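Local coordinates for conserved hypothetical protein MTH1747 (Methanothermobacter thermautotrophicus, PDB 1I36) that binds NADP in a Rossmann-type domain and, though its function is unknown, structurally resembles the 3-hydroxyacid dehydrogenases, at residues Phe8-Val11 and Ala12-Ala16; Asn89-Pro92 and Glu93-Arg96; Met160-Ser163 and Ser164-Gly168; Ala216-Arg219 and Tyr220-Lys224. The protein carries 1 engineered substitution. All coordinates share one frame; numbering follows the deposited sequence.

Contact 1 of 4, residues Phe8-Val11 and Ala12-Ala16. With NAP (NADP nicotinamide-adenine-dinucleotide phosphate), chain C.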
loop_
_atom_site.group_PDB
_atom_site.type_symbol
_atom_site.label_atom_id
_atom_site.label_comp_id
_atom_site.label_asym_id
_atom_site.label_seq_id
_atom_site.Cartn_x
_atom_site.Cartn_y
_atom_site.Cartn_z
ATOM N N PHE A 8 28.248 21.561 8.765
ATOM C CA PHE A 8 27.981 22.401 7.601
ATOM C C PHE A 8 28.160 21.608 6.343
ATOM O O PHE A 8 29.077 21.835 5.553
ATOM C CB PHE A 8 28.791 23.711 7.605
ATOM C CG PHE A 8 28.127 24.825 6.847
ATOM C CD1 PHE A 8 27.246 25.685 7.483
ATOM C CD2 PHE A 8 28.339 24.975 5.484
ATOM C CE1 PHE A 8 26.563 26.687 6.768
ATOM C CE2 PHE A 8 27.675 25.964 4.755
ATOM C CZ PHE A 8 26.784 26.818 5.403
ATOM N N GLY A 9 27.289 20.618 6.219
ATOM C CA GLY A 9 27.277 19.720 5.087
ATOM C C GLY A 9 26.209 20.108 4.095
ATOM O O GLY A 9 25.885 21.285 3.978
ATOM N N GLU A 10 25.653 19.118 3.405
ATOM C CA GLU A 10 24.646 19.361 2.382
ATOM C C GLU A 10 23.374 20.037 2.878
ATOM O O GLU A 10 22.862 20.946 2.224
ATOM C CB GLU A 10 24.284 18.065 1.650
ATOM C CG GLU A 10 23.217 18.284 0.591
ATOM C CD GLU A 10 23.079 17.130 -0.391
ATOM O OE1 GLU A 10 23.049 15.961 0.036
ATOM O OE2 GLU A 10 22.982 17.404 -1.606
ATOM N N VAL A 11 22.821 19.543 3.982
ATOM C CA VAL A 11 21.607 20.150 4.547
ATOM C C VAL A 11 21.853 21.593 4.977
ATOM O O VAL A 11 21.143 22.503 4.548
ATOM C CB VAL A 11 21.106 19.351 5.740
ATOM C CG1 VAL A 11 19.989 20.107 6.465
ATOM C CG2 VAL A 11 20.629 17.998 5.237
ATOM N N ALA A 12 22.871 21.801 5.808
ATOM C CA ALA A 12 23.207 23.134 6.299
ATOM C C ALA A 12 23.462 24.119 5.154
ATOM O O ALA A 12 22.999 25.260 5.191
ATOM C CB ALA A 12 24.449 23.065 7.215
ATOM N N GLN A 13 24.218 23.685 4.146
ATOM C CA GLN A 13 24.511 24.559 3.003
ATOM C C GLN A 13 23.232 25.020 2.320
ATOM O O GLN A 13 23.057 26.197 2.046
ATOM C CB GLN A 13 25.385 23.850 1.974
ATOM C CG GLN A 13 25.717 24.723 0.734
ATOM C CD GLN A 13 26.610 24.020 -0.304
ATOM O OE1 GLN A 13 26.750 22.790 -0.297
ATOM N NE2 GLN A 13 27.179 24.805 -1.232
ATOM N N THR A 14 22.367 24.064 2.007
ATOM C CA THR A 14 21.105 24.337 1.340
ATOM C C THR A 14 20.253 25.352 2.100
ATOM O O THR A 14 19.813 26.350 1.522
ATOM C CB THR A 14 20.331 23.024 1.139
ATOM O OG1 THR A 14 21.147 22.119 0.392
ATOM C CG2 THR A 14 19.047 23.258 0.395
ATOM N N LEU A 15 20.016 25.091 3.387
ATOM C CA LEU A 15 19.221 25.981 4.238
ATOM C C LEU A 15 19.917 27.309 4.492
ATOM O O LEU A 15 19.283 28.350 4.425
ATOM C CB LEU A 15 18.936 25.310 5.600
ATOM C CG LEU A 15 18.166 23.980 5.540
ATOM C CD1 LEU A 15 17.985 23.388 6.944
ATOM C CD2 LEU A 15 16.825 24.208 4.875
ATOM N N ALA A 16 21.208 27.281 4.817
ATOM C CA ALA A 16 21.938 28.517 5.076
ATOM C C ALA A 16 21.932 29.446 3.856
ATOM O O ALA A 16 21.731 30.648 3.988
ATOM C CB ALA A 16 23.360 28.217 5.501
HETATM P PA NAP C . 27.043 15.812 5.338
HETATM O O1A NAP C . 27.132 14.499 5.951
HETATM O O2A NAP C . 26.450 16.354 4.134
HETATM O O5B NAP C . 27.199 17.012 6.490
HETATM C C5B NAP C . 27.364 16.868 8.020
HETATM C C4B NAP C . 28.490 17.780 8.176
HETATM O O4B NAP C . 28.554 17.671 9.790
HETATM C C3B NAP C . 29.700 17.523 8.231
HETATM O O3B NAP C . 29.752 18.576 7.364
HETATM C C2B NAP C . 30.874 17.510 9.127
HETATM O O2B NAP C . 31.964 18.139 9.188
HETATM C C1B NAP C . 29.974 17.771 10.177
HETATM N N9A NAP C . 30.287 16.978 11.383
HETATM C C8A NAP C . 30.595 15.651 11.699
HETATM N N7A NAP C . 30.864 15.505 12.977
HETATM C C5A NAP C . 30.728 16.760 13.537
HETATM C C6A NAP C . 30.886 17.261 14.871
HETATM N N6A NAP C . 31.239 16.471 15.886
HETATM N N1A NAP C . 30.666 18.614 15.091
HETATM C C2A NAP C . 30.313 19.440 14.064
HETATM N N3A NAP C . 30.153 19.040 12.787
HETATM C C4A NAP C . 30.370 17.671 12.590
HETATM O O3 NAP C . 25.489 15.496 5.857
HETATM P PN NAP C . 23.950 16.079 5.433
HETATM O O1N NAP C . 23.511 15.390 4.173
HETATM O O2N NAP C . 24.144 17.533 5.417
HETATM O O5D NAP C . 22.880 15.785 6.562
HETATM C C5D NAP C . 23.004 16.348 7.892
HETATM C C4D NAP C . 21.974 15.682 8.787
HETATM O O4D NAP C . 20.588 15.746 8.335
HETATM C C3D NAP C . 22.215 14.170 9.027
HETATM O O3D NAP C . 21.963 13.704 10.391
HETATM C C2D NAP C . 21.325 13.467 8.060
HETATM O O2D NAP C . 20.984 12.170 8.455
HETATM C C1D NAP C . 20.130 14.441 7.968
HETATM N N1N NAP C . 19.386 14.371 6.699
HETATM C C2N NAP C . 20.033 14.639 5.485
HETATM C C3N NAP C . 19.213 14.555 4.310
HETATM C C7N NAP C . 19.753 14.813 2.984
HETATM O O7N NAP C . 19.026 14.745 1.975
HETATM N N7N NAP C . 21.057 15.141 2.794
HETATM C C4N NAP C . 17.847 14.223 4.437
HETATM C C5N NAP C . 17.247 13.965 5.622
HETATM C C6N NAP C . 18.015 14.043 6.754
HETATM P P2B NAP C . 33.211 17.319 8.454
HETATM O O1X NAP C . 33.032 17.348 6.963
HETATM O O2X NAP C . 34.313 18.116 8.921
HETATM O O3X NAP C . 33.123 15.952 8.923
HETATM O O HOH W 1 24.609 19.652 7.113
HETATM O O HOH W 2 24.090 21.518 -0.428
#

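Contact 2 of 4, residues Asn89-Pro92 and Glu93-Arg96. With NAP (NADP nicotinamide-adenine-dinucleotide phosphate), chain C.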
loop_
_atom_site.group_PDB
_atom_site.type_symbol
_atom_site.label_atom_id
_atom_site.label_comp_id
_atom_site.label_asym_id
_atom_site.label_seq_id
_atom_site.Cartn_x
_atom_site.Cartn_y
_atom_site.Cartn_z
ATOM N N ASN A 89 18.998 12.446 11.152
ATOM C CA ASN A 89 18.203 11.233 10.977
ATOM C C ASN A 89 18.497 10.269 12.103
ATOM O O ASN A 89 19.337 9.389 11.964
ATOM C CB ASN A 89 18.475 10.560 9.622
ATOM C CG ASN A 89 17.590 9.337 9.396
ATOM O OD1 ASN A 89 16.440 9.285 9.864
ATOM N ND2 ASN A 89 18.139 8.323 8.714
ATOM N N ILE A 90 17.847 10.497 13.255
ATOM C CA ILE A 90 17.980 9.654 14.427
ATOM C C ILE A 90 16.589 9.194 14.864
ATOM O O ILE A 90 15.581 9.788 14.507
ATOM C CB ILE A 90 18.706 10.381 15.605
ATOM C CG1 ILE A 90 18.108 11.789 15.842
ATOM C CG2 ILE A 90 20.202 10.495 15.281
ATOM C CD1 ILE A 90 18.675 12.505 17.111
ATOM N N SER A 91 16.541 8.135 15.650
ATOM C CA SER A 91 15.259 7.586 16.081
ATOM C C SER A 91 14.509 8.541 16.988
ATOM O O SER A 91 15.132 9.398 17.665
ATOM C CB SER A 91 15.479 6.260 16.805
ATOM O OG SER A 91 15.967 6.467 18.141
ATOM N N PRO A 92 13.174 8.377 17.067
ATOM C CA PRO A 92 12.396 9.270 17.931
ATOM C C PRO A 92 12.888 9.251 19.375
ATOM O O PRO A 92 12.914 10.288 20.013
ATOM C CB PRO A 92 10.982 8.722 17.807
ATOM C CG PRO A 92 10.917 8.336 16.319
ATOM C CD PRO A 92 12.290 7.611 16.148
ATOM N N GLU A 93 13.300 8.090 19.877
ATOM C CA GLU A 93 13.788 8.035 21.271
ATOM C C GLU A 93 15.137 8.764 21.390
ATOM O O GLU A 93 15.381 9.431 22.389
ATOM C CB GLU A 93 13.889 6.608 21.813
ATOM C CG GLU A 93 14.115 6.519 23.337
ATOM C CD GLU A 93 13.033 7.237 24.188
ATOM O OE1 GLU A 93 13.381 7.898 25.167
ATOM O OE2 GLU A 93 11.834 7.131 23.916
ATOM N N THR A 94 15.985 8.679 20.363
ATOM C CA THR A 94 17.273 9.399 20.387
ATOM C C THR A 94 17.013 10.916 20.408
ATOM O O THR A 94 17.726 11.683 21.102
ATOM C CB THR A 94 18.167 8.972 19.184
ATOM O OG1 THR A 94 18.214 7.553 19.147
ATOM C CG2 THR A 94 19.627 9.458 19.364
ATOM N N VAL A 95 15.979 11.355 19.673
ATOM C CA VAL A 95 15.586 12.763 19.631
ATOM C C VAL A 95 15.148 13.218 21.052
ATOM O O VAL A 95 15.563 14.285 21.538
ATOM C CB VAL A 95 14.375 12.973 18.636
ATOM C CG1 VAL A 95 13.924 14.431 18.625
ATOM C CG2 VAL A 95 14.813 12.609 17.184
ATOM N N ARG A 96 14.356 12.389 21.717
ATOM C CA ARG A 96 13.862 12.707 23.061
ATOM C C ARG A 96 15.055 12.852 24.026
ATOM O O ARG A 96 15.053 13.725 24.888
ATOM C CB ARG A 96 12.883 11.636 23.565
ATOM C CG ARG A 96 11.560 11.540 22.759
ATOM C CD ARG A 96 10.541 10.545 23.379
ATOM N NE ARG A 96 9.455 10.319 22.426
ATOM C CZ ARG A 96 9.382 9.278 21.599
ATOM N NH1 ARG A 96 10.304 8.333 21.634
ATOM N NH2 ARG A 96 8.494 9.276 20.612
HETATM P PA NAP C . 27.043 15.812 5.338
HETATM O O1A NAP C . 27.132 14.499 5.951
HETATM O O2A NAP C . 26.450 16.354 4.134
HETATM O O5B NAP C . 27.199 17.012 6.490
HETATM C C5B NAP C . 27.364 16.868 8.020
HETATM C C4B NAP C . 28.490 17.780 8.176
HETATM O O4B NAP C . 28.554 17.671 9.790
HETATM C C3B NAP C . 29.700 17.523 8.231
HETATM O O3B NAP C . 29.752 18.576 7.364
HETATM C C2B NAP C . 30.874 17.510 9.127
HETATM O O2B NAP C . 31.964 18.139 9.188
HETATM C C1B NAP C . 29.974 17.771 10.177
HETATM N N9A NAP C . 30.287 16.978 11.383
HETATM C C8A NAP C . 30.595 15.651 11.699
HETATM N N7A NAP C . 30.864 15.505 12.977
HETATM C C5A NAP C . 30.728 16.760 13.537
HETATM C C6A NAP C . 30.886 17.261 14.871
HETATM N N6A NAP C . 31.239 16.471 15.886
HETATM N N1A NAP C . 30.666 18.614 15.091
HETATM C C2A NAP C . 30.313 19.440 14.064
HETATM N N3A NAP C . 30.153 19.040 12.787
HETATM C C4A NAP C . 30.370 17.671 12.590
HETATM O O3 NAP C . 25.489 15.496 5.857
HETATM P PN NAP C . 23.950 16.079 5.433
HETATM O O1N NAP C . 23.511 15.390 4.173
HETATM O O2N NAP C . 24.144 17.533 5.417
HETATM O O5D NAP C . 22.880 15.785 6.562
HETATM C C5D NAP C . 23.004 16.348 7.892
HETATM C C4D NAP C . 21.974 15.682 8.787
HETATM O O4D NAP C . 20.588 15.746 8.335
HETATM C C3D NAP C . 22.215 14.170 9.027
HETATM O O3D NAP C . 21.963 13.704 10.391
HETATM C C2D NAP C . 21.325 13.467 8.060
HETATM O O2D NAP C . 20.984 12.170 8.455
HETATM C C1D NAP C . 20.130 14.441 7.968
HETATM N N1N NAP C . 19.386 14.371 6.699
HETATM C C2N NAP C . 20.033 14.639 5.485
HETATM C C3N NAP C . 19.213 14.555 4.310
HETATM C C7N NAP C . 19.753 14.813 2.984
HETATM O O7N NAP C . 19.026 14.745 1.975
HETATM N N7N NAP C . 21.057 15.141 2.794
HETATM C C4N NAP C . 17.847 14.223 4.437
HETATM C C5N NAP C . 17.247 13.965 5.622
HETATM C C6N NAP C . 18.015 14.043 6.754
HETATM P P2B NAP C . 33.211 17.319 8.454
HETATM O O1X NAP C . 33.032 17.348 6.963
HETATM O O2X NAP C . 34.313 18.116 8.921
HETATM O O3X NAP C . 33.123 15.952 8.923
HETATM O O HOH W 3 19.156 6.760 15.960
#

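Contact 3 of 4, residues Met160-Ser163 and Ser164-Gly168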
loop_
_atom_site.group_PDB
_atom_site.type_symbol
_atom_site.label_atom_id
_atom_site.label_comp_id
_atom_site.label_asym_id
_atom_site.label_seq_id
_atom_site.Cartn_x
_atom_site.Cartn_y
_atom_site.Cartn_z
ATOM N N MET A 160 9.421 8.655 9.924
ATOM C CA MET A 160 9.755 7.229 9.930
ATOM C C MET A 160 8.507 6.390 9.601
ATOM O O MET A 160 8.604 5.387 8.899
ATOM C CB MET A 160 10.295 6.857 11.322
ATOM C CG MET A 160 10.444 5.390 11.623
ATOM S SD MET A 160 8.933 4.420 12.145
ATOM C CE MET A 160 8.853 4.656 13.919
ATOM N N LEU A 161 7.349 6.790 10.119
ATOM C CA LEU A 161 6.114 6.049 9.839
ATOM C C LEU A 161 5.714 6.140 8.375
ATOM O O LEU A 161 5.300 5.133 7.777
ATOM C CB LEU A 161 4.990 6.511 10.758
ATOM C CG LEU A 161 5.250 6.031 12.192
ATOM C CD1 LEU A 161 4.319 6.718 13.173
ATOM C CD2 LEU A 161 5.077 4.516 12.266
ATOM N N ARG A 162 5.872 7.319 7.781
ATOM C CA ARG A 162 5.565 7.505 6.366
ATOM C C ARG A 162 6.514 6.653 5.540
ATOM O O ARG A 162 6.113 6.028 4.545
ATOM C CB ARG A 162 5.704 8.970 5.935
ATOM C CG ARG A 162 5.375 9.163 4.437
ATOM C CD ARG A 162 5.299 10.605 3.965
ATOM N NE ARG A 162 6.559 11.047 3.371
ATOM C CZ ARG A 162 6.723 12.188 2.698
ATOM N NH1 ARG A 162 5.703 13.022 2.504
ATOM N NH2 ARG A 162 7.944 12.543 2.300
ATOM N N SER A 163 7.779 6.651 5.943
ATOM C CA SER A 163 8.824 5.894 5.271
ATOM C C SER A 163 8.542 4.398 5.354
ATOM O O SER A 163 8.653 3.661 4.360
ATOM C CB SER A 163 10.188 6.227 5.905
ATOM O OG SER A 163 11.214 5.432 5.330
ATOM N N SER A 164 8.129 3.961 6.530
ATOM C CA SER A 164 7.807 2.565 6.772
ATOM C C SER A 164 6.678 2.099 5.845
ATOM O O SER A 164 6.748 1.022 5.242
ATOM C CB SER A 164 7.365 2.392 8.217
ATOM O OG SER A 164 7.125 1.027 8.482
ATOM N N TYR A 165 5.654 2.930 5.711
ATOM C CA TYR A 165 4.504 2.591 4.862
ATOM C C TYR A 165 4.882 2.555 3.380
ATOM O O TYR A 165 4.691 1.527 2.699
ATOM C CB TYR A 165 3.352 3.579 5.091
ATOM C CG TYR A 165 2.135 3.283 4.237
ATOM C CD1 TYR A 165 1.948 3.919 3.020
ATOM C CD2 TYR A 165 1.183 2.353 4.650
ATOM C CE1 TYR A 165 0.835 3.645 2.223
ATOM C CE2 TYR A 165 0.055 2.062 3.858
ATOM C CZ TYR A 165 -0.107 2.710 2.654
ATOM O OH TYR A 165 -1.194 2.439 1.847
ATOM N N THR A 166 5.486 3.632 2.888
ATOM C CA THR A 166 5.855 3.695 1.474
ATOM C C THR A 166 6.854 2.624 1.037
ATOM O O THR A 166 6.754 2.100 -0.089
ATOM C CB THR A 166 6.304 5.114 1.032
ATOM O OG1 THR A 166 7.507 5.467 1.703
ATOM C CG2 THR A 166 5.215 6.144 1.363
ATOM N N LYS A 167 7.768 2.233 1.924
ATOM C CA LYS A 167 8.715 1.168 1.576
ATOM C C LYS A 167 8.015 -0.201 1.616
ATOM O O LYS A 167 8.344 -1.094 0.826
ATOM C CB LYS A 167 9.921 1.163 2.497
ATOM C CG LYS A 167 10.888 2.317 2.267
ATOM C CD LYS A 167 11.912 2.344 3.415
ATOM C CE LYS A 167 13.043 3.338 3.136
ATOM N NZ LYS A 167 12.579 4.660 2.660
ATOM N N GLY A 168 7.077 -0.370 2.543
ATOM C CA GLY A 168 6.335 -1.619 2.638
ATOM C C GLY A 168 5.498 -1.862 1.372
ATOM O O GLY A 168 5.452 -2.980 0.892
#

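Contact 4 of 4, residues Ala216-Arg219 and Tyr220-Lys224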
loop_
_atom_site.group_PDB
_atom_site.type_symbol
_atom_site.label_atom_id
_atom_site.label_comp_id
_atom_site.label_asym_id
_atom_site.label_seq_id
_atom_site.Cartn_x
_atom_site.Cartn_y
_atom_site.Cartn_z
ATOM N N ALA A 216 18.107 -0.336 -4.117
ATOM C CA ALA A 216 17.840 -1.462 -3.225
ATOM C C ALA A 216 18.772 -1.577 -2.018
ATOM O O ALA A 216 18.335 -1.924 -0.911
ATOM C CB ALA A 216 17.843 -2.755 -4.007
ATOM N N ARG A 217 20.052 -1.297 -2.231
ATOM C CA ARG A 217 21.026 -1.391 -1.150
ATOM C C ARG A 217 20.733 -0.378 -0.045
ATOM O O ARG A 217 20.723 -0.731 1.138
ATOM C CB ARG A 217 22.441 -1.206 -1.689
ATOM C CG ARG A 217 23.531 -1.328 -0.625
ATOM C CD ARG A 217 24.898 -1.614 -1.242
ATOM N NE ARG A 217 25.018 -3.000 -1.700
ATOM C CZ ARG A 217 24.696 -3.430 -2.919
ATOM N NH1 ARG A 217 24.232 -2.579 -3.831
ATOM N NH2 ARG A 217 24.807 -4.721 -3.213
ATOM N N ARG A 218 20.483 0.867 -0.441
ATOM C CA ARG A 218 20.167 1.927 0.510
ATOM C C ARG A 218 18.824 1.641 1.191
ATOM O O ARG A 218 18.691 1.832 2.398
ATOM C CB ARG A 218 20.145 3.296 -0.181
ATOM C CG ARG A 218 19.780 4.484 0.749
ATOM C CD ARG A 218 20.783 4.677 1.913
ATOM N NE ARG A 218 20.275 5.584 2.960
ATOM C CZ ARG A 218 20.342 5.342 4.273
ATOM N NH1 ARG A 218 20.900 4.222 4.725
ATOM N NH2 ARG A 218 19.823 6.207 5.142
ATOM N N ARG A 219 17.851 1.153 0.416
ATOM C CA ARG A 219 16.531 0.829 0.945
ATOM C C ARG A 219 16.601 -0.234 2.034
ATOM O O ARG A 219 15.832 -0.204 2.997
ATOM C CB ARG A 219 15.599 0.326 -0.170
ATOM C CG ARG A 219 15.150 1.384 -1.164
ATOM C CD ARG A 219 14.248 2.439 -0.525
ATOM N NE ARG A 219 13.457 3.104 -1.549
ATOM C CZ ARG A 219 13.903 4.072 -2.341
ATOM N NH1 ARG A 219 15.150 4.519 -2.217
ATOM N NH2 ARG A 219 13.126 4.530 -3.319
ATOM N N TYR A 220 17.493 -1.200 1.849
ATOM C CA TYR A 220 17.666 -2.279 2.809
ATOM C C TYR A 220 18.177 -1.733 4.145
ATOM O O TYR A 220 17.665 -2.110 5.210
ATOM C CB TYR A 220 18.633 -3.324 2.268
ATOM C CG TYR A 220 18.911 -4.416 3.249
ATOM C CD1 TYR A 220 17.969 -5.409 3.487
ATOM C CD2 TYR A 220 20.120 -4.464 3.947
ATOM C CE1 TYR A 220 18.209 -6.429 4.387
ATOM C CE2 TYR A 220 20.377 -5.487 4.859
ATOM C CZ TYR A 220 19.414 -6.468 5.071
ATOM O OH TYR A 220 19.648 -7.493 5.963
ATOM N N GLU A 221 19.171 -0.844 4.067
ATOM C CA GLU A 221 19.765 -0.208 5.245
ATOM C C GLU A 221 18.686 0.656 5.906
ATOM O O GLU A 221 18.549 0.669 7.121
ATOM C CB GLU A 221 20.944 0.706 4.862
ATOM C CG GLU A 221 22.143 0.061 4.132
ATOM C CD GLU A 221 22.768 -1.099 4.875
ATOM O OE1 GLU A 221 22.988 -0.996 6.106
ATOM O OE2 GLU A 221 23.049 -2.126 4.211
ATOM N N GLU A 222 17.943 1.394 5.088
ATOM C CA GLU A 222 16.880 2.254 5.579
ATOM C C GLU A 222 15.805 1.469 6.312
ATOM O O GLU A 222 15.283 1.939 7.323
ATOM C CB GLU A 222 16.252 3.049 4.448
ATOM C CG GLU A 222 17.042 4.260 3.974
ATOM C CD GLU A 222 16.429 4.902 2.724
ATOM O OE1 GLU A 222 15.797 4.177 1.931
ATOM O OE2 GLU A 222 16.578 6.119 2.517
ATOM N N MET A 223 15.490 0.267 5.828
ATOM C CA MET A 223 14.473 -0.559 6.477
ATOM C C MET A 223 14.942 -1.106 7.813
ATOM O O MET A 223 14.131 -1.293 8.706
ATOM C CB MET A 223 14.007 -1.713 5.588
ATOM C CG MET A 223 12.863 -1.361 4.662
ATOM S SD MET A 223 11.377 -0.711 5.478
ATOM C CE MET A 223 11.159 -1.788 6.697
ATOM N N LYS A 224 16.243 -1.375 7.953
ATOM C CA LYS A 224 16.766 -1.859 9.233
ATOM C C LYS A 224 16.525 -0.764 10.270
ATOM O O LYS A 224 16.116 -1.052 11.388
ATOM C CB LYS A 224 18.262 -2.185 9.142
ATOM C CG LYS A 224 18.581 -3.318 8.151
ATOM C CD LYS A 224 19.982 -3.925 8.328
ATOM C CE LYS A 224 21.098 -2.897 8.128
ATOM N NZ LYS A 224 22.467 -3.524 8.109
HETATM O O HOH W 4 17.331 7.563 5.221
#

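Contact 1 of 4, residues Phe8-Val11 and Ala12-Ala16
With CG swung anti to the backbone N (chi1 -153°), F8 lays its ring forward along the first turns of the helix that follows, while T14 turns OG1 away from its own carbonyl carbon (chi1 -57°), which directs it back to the carbonyl of E10. The methyl of A12 sits over one face of the F8 ring, CB 4.2 Å from the centroid and 26° off the normal, a CH-pi contact; farther along the ring, A16 CB approaches F8 CZ to 3.7 Å. E10 O is gripped twice by T14: OG1 at 2.8 Å and the amide N reach it from opposite faces of the carbonyl plane. V11 and L15 run side by side one turn apart.

G9 is the N-cap residue, its carbonyl taking the amide of Q13. The two amides after it point at the pyrophosphate of NADP: E10 N meets O2A at 3.0 Å and V11 N meets O2N at 2.8 Å, both nearly straight. Water 1 accepts from G9 N and A12 N and donates to O2N, adding a third link to the diphosphate. The start of the helix thus faces the diphosphate, where its dipole would favour negative charge, and G9 CA lies only 3.1 Å from NAP O5B. This fits the GxGxxA pattern of dinucleotide-binding Rossmann folds. E10 OE2 pairs with R117, and Q13 OE1 with R40. Helix 10-21 links parallel strands 2-6 and 25-28; A12, L15 and A16 pack on F5 of the first, F8 leans on helix 35-44, and V116 of helix 116-119 covers T14.

Contact 2 of 4, residues Asn89-Pro92 and Glu93-Arg96
This is a helix N-cap: S91 precedes helix 92-101, at the end of the loop that leaves strand 83-86 of the Rossmann-type sheet and passes the nicotinamide-side ribose of NADP. The capping bond runs from T94 N to S91 OG, 3.1 Å long with an angle of 156° at the hydrogen. S91 OG stands between its own backbone N and carbonyl carbon (chi1 77°), which aims it at the first turn; T94 OG1 comes within 2.7 Å of it, and E232, from beyond helix 216-231, is a further partner of S91 OG. The same glutamate accepts from E93 N, so a carboxylate lies at the helix start, where the dipole would favour it.

Behind the cap, S91 O accepts the amide of V95, and the side chains of I90 and V95 meet at an angle, CG1 of I90 lying 3.7 Å from CG2 of V95. V95 also packs on F107 and D109 of strand 106-112, while P92 rests on A157 of helix 154-182. At the other end of the loop, N89 N makes two weak bonds to the ribose hydroxyls O2D and O3D, and N89 ND2 bonds to E225. The R96 chain, extended from CG to NE, carries its guanidinium over the P92 carbonyl. There R96 NH1 forms a salt bridge with E93 OE2 at 3.0 Å, meeting that oxygen from above the carboxylate plane, 47° out of it.

Contact 3 of 4, residues Met160-Ser163 and Ser164-Gly168
S163 and S164, adjacent in the first half of helix 154-182, bury the most surface here, and R162 just before them supplies the carbonyl that takes two bonds. S163 points its hydroxyl anti to the backbone N (chi1 176°), along the helix flank, where the K167 chain arrives from one turn later. That lysine runs extended as far as CE and then bends at its last torsion, bringing NZ to 3.1 Å from S163 OG. The bond K167 NZ to S163 OG spans i to i+4, alongside the backbone bond from K167 N to S163 O at 3.0 Å. On its way the aliphatic part of K167 passes close over the same carbonyl, CG lying 3.3 Å from S163 O.

S164 continues the ladder, its amide meeting M160 O at 2.8 Å and its CB lying against that same oxygen at 3.3 Å. Its side chain faces helix 216-231, packing on V226 and L230. R162 O takes two bonds from T166, one from each face of the carbonyl plane: the amide N at 3.0 Å, with an angle of 175° at the hydrogen, and OG1 at 3.2 Å. OG1 of T166 reaches it from between the backbone N and the carbonyl carbon (chi1 65°).

L161, R162, Y165 and T166 also pack on the second subunit, through V189, L193, V169 and E197 of that chain respectively. The chemistry implies that T166 and the K167-S163 pair spend polar groups within the helix, whereas R162 uses its guanidinium outside it, NH2 bonding to M113 O; the K167 ammonium group, which makes a weak, long ion pair with E222, is localised beside S163.

Contact 4 of 4, residues Ala216-Arg219 and Tyr220-Lys224
Y220 begins the second half of this helical i to i+4 contact on helix 216-231, in the C-terminal helical part, apparently related to that of 6-phosphogluconate dehydrogenase. Its amide bonds to A216 O at 3.0 Å, and its ring, swung anti to the backbone N, leads off to I243 of helix 238-249.

E221 makes a weak amide bond to R217 O. Its CB lies 3.5 Å from R218 NH1, but its carboxylate turns the other way, bent at chi2, to a weak salt bridge with K224 NZ.

E222 carries most of the side-chain chemistry. The R218 chain bends at chi2 (61°) and runs forward along the helix, putting its guanidinium over the glutamate's aliphatic part: E222 CG stands 3.4 Å above the plane, over its centre. The two side chains cross at about a right angle, with guanidinium and carboxylate planes 51° apart. The R218 NE to E222 OE2 pair, at 3.8 Å, is long, and the oxygen lies well out of the guanidinium plane, a charge interaction only. E222 N gives a 2.8 Å bond to R218 O, in the carbonyl plane. The other carboxylate oxygen, OE1, touches CD of R219, whose chain continues to S211 and S212 of helix 202-214.

M223 bonds its amide to R219 O and sends its side chain to I243 and K167. R218 reaches close to N89, a residue of the NADP site, the nearest atoms of its side chain and the cofactor about 7 Å apart. Water 4 joins the two charged groups, donating to E222 OE2 at 3.2 Å and weakly accepting from R218 NH2.

How the contacts relate
Contact 1 is the buried one and contacts 2 to 4 are partly buried, with exposed arginines in contact 4. Contacts 1 and 2 both begin helices of the nucleotide-binding domain and both touch NADP, yet they differ in kind: strong backbone amide bonds to the phosphates in contact 1, weak ones to the ribose in contact 2. Contacts 3 and 4 lie in mid-helix or near a helix start and touch each other, K167 meeting E222, M223 and R219; contact 3 also faces the second subunit. Their chemistry shifts from hydroxyl bonds in 160-168 to arginine-glutamate charges in 216-224. E232 and M229 tie contact 2 to the same helical region.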